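Local coordinates for protein thioesterase (Streptomyces sp. WAC02707, PDB 6VAP) that probably hydrolyses acyl groups from the carrier domains of the borrelidin polyketide synthase, as a type II thioesterase of the alpha/beta-hydrolase fold, at residues A[140-143]-A[144-147]; A[232-235]-A[236-240]. All blocks are in the same frame, centred on the assembly; numbering follows the deposited sequence.

Contact 1 (A[140-143]-A[144-147]); sequences LLSD and EELV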
loop_
_atom_site.group_PDB
_atom_site.type_symbol
_atom_site.label_atom_id
_atom_site.label_comp_id
_atom_site.label_asym_id
_atom_site.label_seq_id
_atom_site.Cartn_x
_atom_site.Cartn_y
_atom_site.Cartn_z
ATOM N N LEU A 140 -0.909 -6.705 -20.290
ATOM C CA LEU A 140 -1.266 -7.392 -21.520
ATOM C C LEU A 140 -0.065 -7.752 -22.377
ATOM O O LEU A 140 -0.239 -8.402 -23.409
ATOM C CB LEU A 140 -2.226 -6.519 -22.340
ATOM C CG LEU A 140 -3.515 -6.122 -21.631
ATOM C CD1 LEU A 140 -4.309 -5.110 -22.456
ATOM C CD2 LEU A 140 -4.353 -7.348 -21.316
ATOM N N LEU A 141 1.143 -7.368 -21.981
ATOM C CA LEU A 141 2.319 -7.676 -22.786
ATOM C C LEU A 141 2.631 -9.171 -22.782
ATOM O O LEU A 141 2.292 -9.899 -21.849
ATOM C CB LEU A 141 3.535 -6.920 -22.266
ATOM C CG LEU A 141 3.429 -5.397 -22.193
ATOM C CD1 LEU A 141 4.455 -4.844 -21.214
ATOM C CD2 LEU A 141 3.603 -4.801 -23.566
ATOM N N SER A 142 3.277 -9.624 -23.852
ATOM C CA SER A 142 3.763 -10.991 -23.918
ATOM C C SER A 142 4.746 -11.252 -22.782
ATOM O O SER A 142 5.290 -10.329 -22.167
ATOM C CB SER A 142 4.453 -11.251 -25.257
ATOM O OG SER A 142 5.802 -10.832 -25.219
ATOM N N ASP A 143 4.971 -12.537 -22.502
ATOM C CA ASP A 143 5.918 -12.903 -21.455
ATOM C C ASP A 143 7.254 -12.191 -21.655
ATOM O O ASP A 143 7.816 -11.616 -20.717
ATOM C CB ASP A 143 6.111 -14.420 -21.431
ATOM C CG ASP A 143 5.228 -15.114 -20.407
ATOM O OD1 ASP A 143 4.883 -14.498 -19.376
ATOM O OD2 ASP A 143 4.877 -16.293 -20.630
ATOM N N GLU A 144 7.724 -12.208 -22.890
ATOM C CA GLU A 144 9.019 -11.636 -23.301
ATOM C C GLU A 144 8.967 -10.113 -23.231
ATOM O O GLU A 144 9.921 -9.528 -22.754
ATOM C CB GLU A 144 9.367 -12.178 -24.686
ATOM C CG GLU A 144 10.742 -12.801 -24.763
ATOM C CD GLU A 144 11.074 -13.694 -23.588
ATOM O OE1 GLU A 144 10.310 -14.646 -23.385
ATOM O OE2 GLU A 144 12.065 -13.396 -22.852
ATOM N N GLU A 145 7.897 -9.505 -23.730
ATOM C CA GLU A 145 7.742 -8.060 -23.686
ATOM C C GLU A 145 7.512 -7.592 -22.258
ATOM O O GLU A 145 7.826 -6.446 -21.922
ATOM C CB GLU A 145 6.589 -7.626 -24.592
ATOM C CG GLU A 145 6.890 -7.772 -26.082
ATOM C CD GLU A 145 5.726 -7.331 -26.957
ATOM O OE1 GLU A 145 5.767 -7.597 -28.182
ATOM O OE2 GLU A 145 4.766 -6.723 -26.421
ATOM N N LEU A 146 6.961 -8.469 -21.415
ATOM C CA LEU A 146 6.745 -8.130 -20.014
ATOM C C LEU A 146 8.067 -7.951 -19.295
ATOM O O LEU A 146 8.311 -6.913 -18.668
ATOM C CB LEU A 146 5.915 -9.228 -19.342
ATOM C CG LEU A 146 5.428 -8.993 -17.915
ATOM C CD1 LEU A 146 5.008 -7.569 -17.669
ATOM C CD2 LEU A 146 4.262 -9.933 -17.616
ATOM N N VAL A 147 8.911 -8.981 -19.319
ATOM C CA VAL A 147 10.182 -8.928 -18.609
ATOM C C VAL A 147 11.029 -7.769 -19.116
ATOM O O VAL A 147 11.697 -7.076 -18.341
ATOM C CB VAL A 147 10.917 -10.277 -18.740
ATOM C CG1 VAL A 147 10.039 -11.402 -18.210
ATOM C CG2 VAL A 147 11.281 -10.531 -20.178
#
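Ser-142 OG takes the backbone N-H of Glu-145 at 2.9 Å, in a nearly straight bond of 168°. Its hydroxyl lies between its own backbone N and carbonyl carbon (chi1 84°), which turns it back over the first turn of the helix. Serine suits this place because its short side chain can accept an N-H of the first turn, which has no helical carbonyl to bond; the carbonyl four residues back, that of Leu-141, accepts from Arg-175 instead. This is an N-cap, and it opens helix 143-149, which follows the loop after strand 120-124 in the alpha/beta-hydrolase fold. The carbonyl of the same residue starts the main-chain ladder by accepting from Leu-146 N, and Asp-143 O continues it with Val-147 N.

Glu-145 runs extended from CG, which lies 3.4 Å from Ser-142 OG. Leu-141, its CG anti to the carbonyl carbon (chi1 -57°), crosses this chain at about a right angle: CD2 meets Glu-145 OE2 at 3.6 Å, while CD1 comes to 3.8 Å from Glu-145 O. Leu-141 CB also faces Leu-146 CB across 4.4 Å; Leu-146, apolar and buried, touches Arg-175 of helix 167-182. The carboxylate of Asp-143 meets that helix too, OD2 forming a salt bridge with Arg-168 and OD1 a weak, long ion pair with Arg-175.

Contact 2 (A[232-235]-A[236-240]); sequences HFYL and LEHRD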
loop_
_atom_site.group_PDB
_atom_site.type_symbol
_atom_site.label_atom_id
_atom_site.label_comp_id
_atom_site.label_asym_id
_atom_site.label_seq_id
_atom_site.Cartn_x
_atom_site.Cartn_y
_atom_site.Cartn_z
ATOM N N HIS A 232 9.294 7.096 -9.214
ATOM C CA HIS A 232 8.244 6.243 -8.669
ATOM C C HIS A 232 8.693 5.511 -7.415
ATOM O O HIS A 232 7.867 5.197 -6.557
ATOM C CB HIS A 232 7.805 5.217 -9.714
ATOM C CG HIS A 232 6.479 4.591 -9.420
ATOM N ND1 HIS A 232 5.292 5.296 -9.457
ATOM C CD2 HIS A 232 6.155 3.320 -9.090
ATOM C CE1 HIS A 232 4.291 4.479 -9.179
ATOM N NE2 HIS A 232 4.790 3.276 -8.945
ATOM N N PHE A 233 9.978 5.183 -7.313
ATOM C CA PHE A 233 10.558 4.583 -6.114
ATOM C C PHE A 233 11.497 5.531 -5.364
ATOM O O PHE A 233 12.568 5.139 -4.860
ATOM C CB PHE A 233 11.246 3.283 -6.481
ATOM C CG PHE A 233 10.256 2.150 -6.714
ATOM C CD1 PHE A 233 9.616 2.019 -7.922
ATOM C CD2 PHE A 233 9.955 1.262 -5.708
ATOM C CE1 PHE A 233 8.706 0.982 -8.145
ATOM C CE2 PHE A 233 9.056 0.224 -5.903
ATOM C CZ PHE A 233 8.435 0.084 -7.146
ATOM N N TYR A 234 11.096 6.812 -5.332
ATOM C CA TYR A 234 11.755 7.780 -4.461
ATOM C C TYR A 234 11.951 7.235 -3.048
ATOM O O TYR A 234 12.930 7.560 -2.383
ATOM C CB TYR A 234 10.933 9.071 -4.407
ATOM C CG TYR A 234 9.719 8.870 -3.522
ATOM C CD1 TYR A 234 8.601 8.224 -3.996
ATOM C CD2 TYR A 234 9.725 9.284 -2.189
ATOM C CE1 TYR A 234 7.493 7.998 -3.163
ATOM C CE2 TYR A 234 8.648 9.047 -1.362
ATOM C CZ TYR A 234 7.547 8.398 -1.853
ATOM O OH TYR A 234 6.495 8.186 -1.036
ATOM N N LEU A 235 11.037 6.426 -2.555
ATOM C CA LEU A 235 11.037 6.109 -1.134
ATOM C C LEU A 235 12.245 5.287 -0.713
ATOM O O LEU A 235 12.567 5.233 0.481
ATOM C CB LEU A 235 9.733 5.359 -0.790
ATOM C CG LEU A 235 9.627 3.881 -1.157
ATOM C CD1 LEU A 235 8.260 3.355 -0.593
ATOM C CD2 LEU A 235 9.661 3.630 -2.627
ATOM N N LEU A 236 12.919 4.636 -1.663
ATOM C CA LEU A 236 14.134 3.905 -1.306
ATOM C C LEU A 236 15.249 4.858 -0.899
ATOM O O LEU A 236 16.087 4.522 -0.066
ATOM C CB LEU A 236 14.593 3.036 -2.470
ATOM C CG LEU A 236 13.507 2.083 -3.011
ATOM C CD1 LEU A 236 14.081 1.183 -4.093
ATOM C CD2 LEU A 236 12.921 1.224 -1.904
ATOM N N GLU A 237 15.260 6.058 -1.460
ATOM C CA GLU A 237 16.242 7.092 -1.169
ATOM C C GLU A 237 15.822 7.945 0.009
ATOM O O GLU A 237 16.662 8.664 0.541
ATOM C CB GLU A 237 16.455 8.018 -2.394
ATOM C CG GLU A 237 17.760 8.806 -2.375
ATOM C CD GLU A 237 17.644 10.207 -2.973
ATOM O OE1 GLU A 237 18.681 10.789 -3.351
ATOM O OE2 GLU A 237 16.520 10.733 -3.063
ATOM N N HIS A 238 14.542 7.900 0.403
ATOM C CA HIS A 238 13.997 8.744 1.456
ATOM C C HIS A 238 13.441 7.924 2.607
ATOM O O HIS A 238 12.495 8.359 3.256
ATOM C CB HIS A 238 12.931 9.660 0.864
ATOM C CG HIS A 238 13.486 10.701 -0.058
ATOM N ND1 HIS A 238 13.679 10.472 -1.404
ATOM C CD2 HIS A 238 13.880 11.979 0.171
ATOM C CE1 HIS A 238 14.142 11.574 -1.968
ATOM N NE2 HIS A 238 14.334 12.479 -1.024
ATOM N N ARG A 239 14.014 6.749 2.882
ATOM C CA ARG A 239 13.384 5.855 3.850
ATOM C C ARG A 239 13.279 6.527 5.218
ATOM O O ARG A 239 12.194 6.615 5.817
ATOM C CB ARG A 239 14.162 4.544 3.966
ATOM C CG ARG A 239 13.553 3.574 4.966
ATOM C CD ARG A 239 14.253 2.205 4.897
ATOM N NE ARG A 239 15.629 2.263 5.370
ATOM C CZ ARG A 239 16.698 1.980 4.632
ATOM N NH1 ARG A 239 17.905 2.063 5.172
ATOM N NH2 ARG A 239 16.574 1.620 3.359
ATOM N N ASP A 240 14.417 7.002 5.741
ATOM C CA ASP A 240 14.402 7.592 7.076
ATOM C C ASP A 240 13.402 8.744 7.165
ATOM O O ASP A 240 12.672 8.882 8.157
ATOM C CB ASP A 240 15.800 8.057 7.453
ATOM C CG ASP A 240 16.621 6.944 8.076
ATOM O OD1 ASP A 240 16.074 6.193 8.920
ATOM O OD2 ASP A 240 17.811 6.813 7.717
HETATM O O HOH W 1 14.799 6.439 -4.638
#
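His-238 lays the edge of its imidazole against the backbone carbonyl of Tyr-234, with ND1 giving its N-H to Tyr-234 O at 3.2 Å. The bond is nearly straight, 165°, and the oxygen lies in the plane of the ring. With CG beside its own backbone N (chi1 -69°), the ring folds back along the chain to reach this oxygen. Glu-237 N binds the same oxygen at 2.9 Å, and the two donors come from opposite faces of the carbonyl plane. Histidine fits here because it can supply a ring N-H to a main-chain acceptor, consistent with a proton on ND1.

The backbone meanwhile coils through a short turn, with Leu-236 N bonded to Phe-233 O at 3.3 Å. A water donates to Phe-233 O and weakly accepts from Glu-237 N, linking the two backbone groups. On the apolar side, Leu-235 and Leu-236 touch through their CD2 methyls, 4.1 Å apart, and Leu-236 CD1 approaches Phe-233 CB at 4.3 Å. Both leucines also rest on Phe-39, so their branched ends suit a place between the turn and a neighbouring loop.

The turn directly follows His-232, which hydrogen-bonds Ser-98 through NE2 and Asp-204 through ND1, consistent with the catalytic triad of an alpha/beta-hydrolase. Phe-233 sets its ring edge-to-face with both His-97 and His-32. Tyr-234 stacks on Phe-228 and bonds Ser-124 through its hydroxyl, joining the turn to the ends of strands 223-228 and 120-124. His-238 stands at the N-cap position of helix 239-250, and Ile-242 of that helix packs against Tyr-234 and Leu-235, so the turn carries the chain from outermost strand 223-228 into this helix.

Contact 1 and contact 2 each lead a loop into the start of a helix, but in different parts of the fold. Their centres lie about 27 Å apart, and they do not touch. Contact 1 is a surface contact, its centre about 25 Å from that of the chain, and its helix packs on helix 167-182 with help from charged groups. Contact 2 is partly buried, its centre nearer that of the chain, at about 14 Å; it links strand 223-228 to helix 239-250 beside the probable active site. The chemistry differs accordingly: a serine hydroxyl receives a main-chain N-H in 140-147, whereas in 232-240 a histidine ring donates to a main-chain carbonyl amid aromatic neighbours.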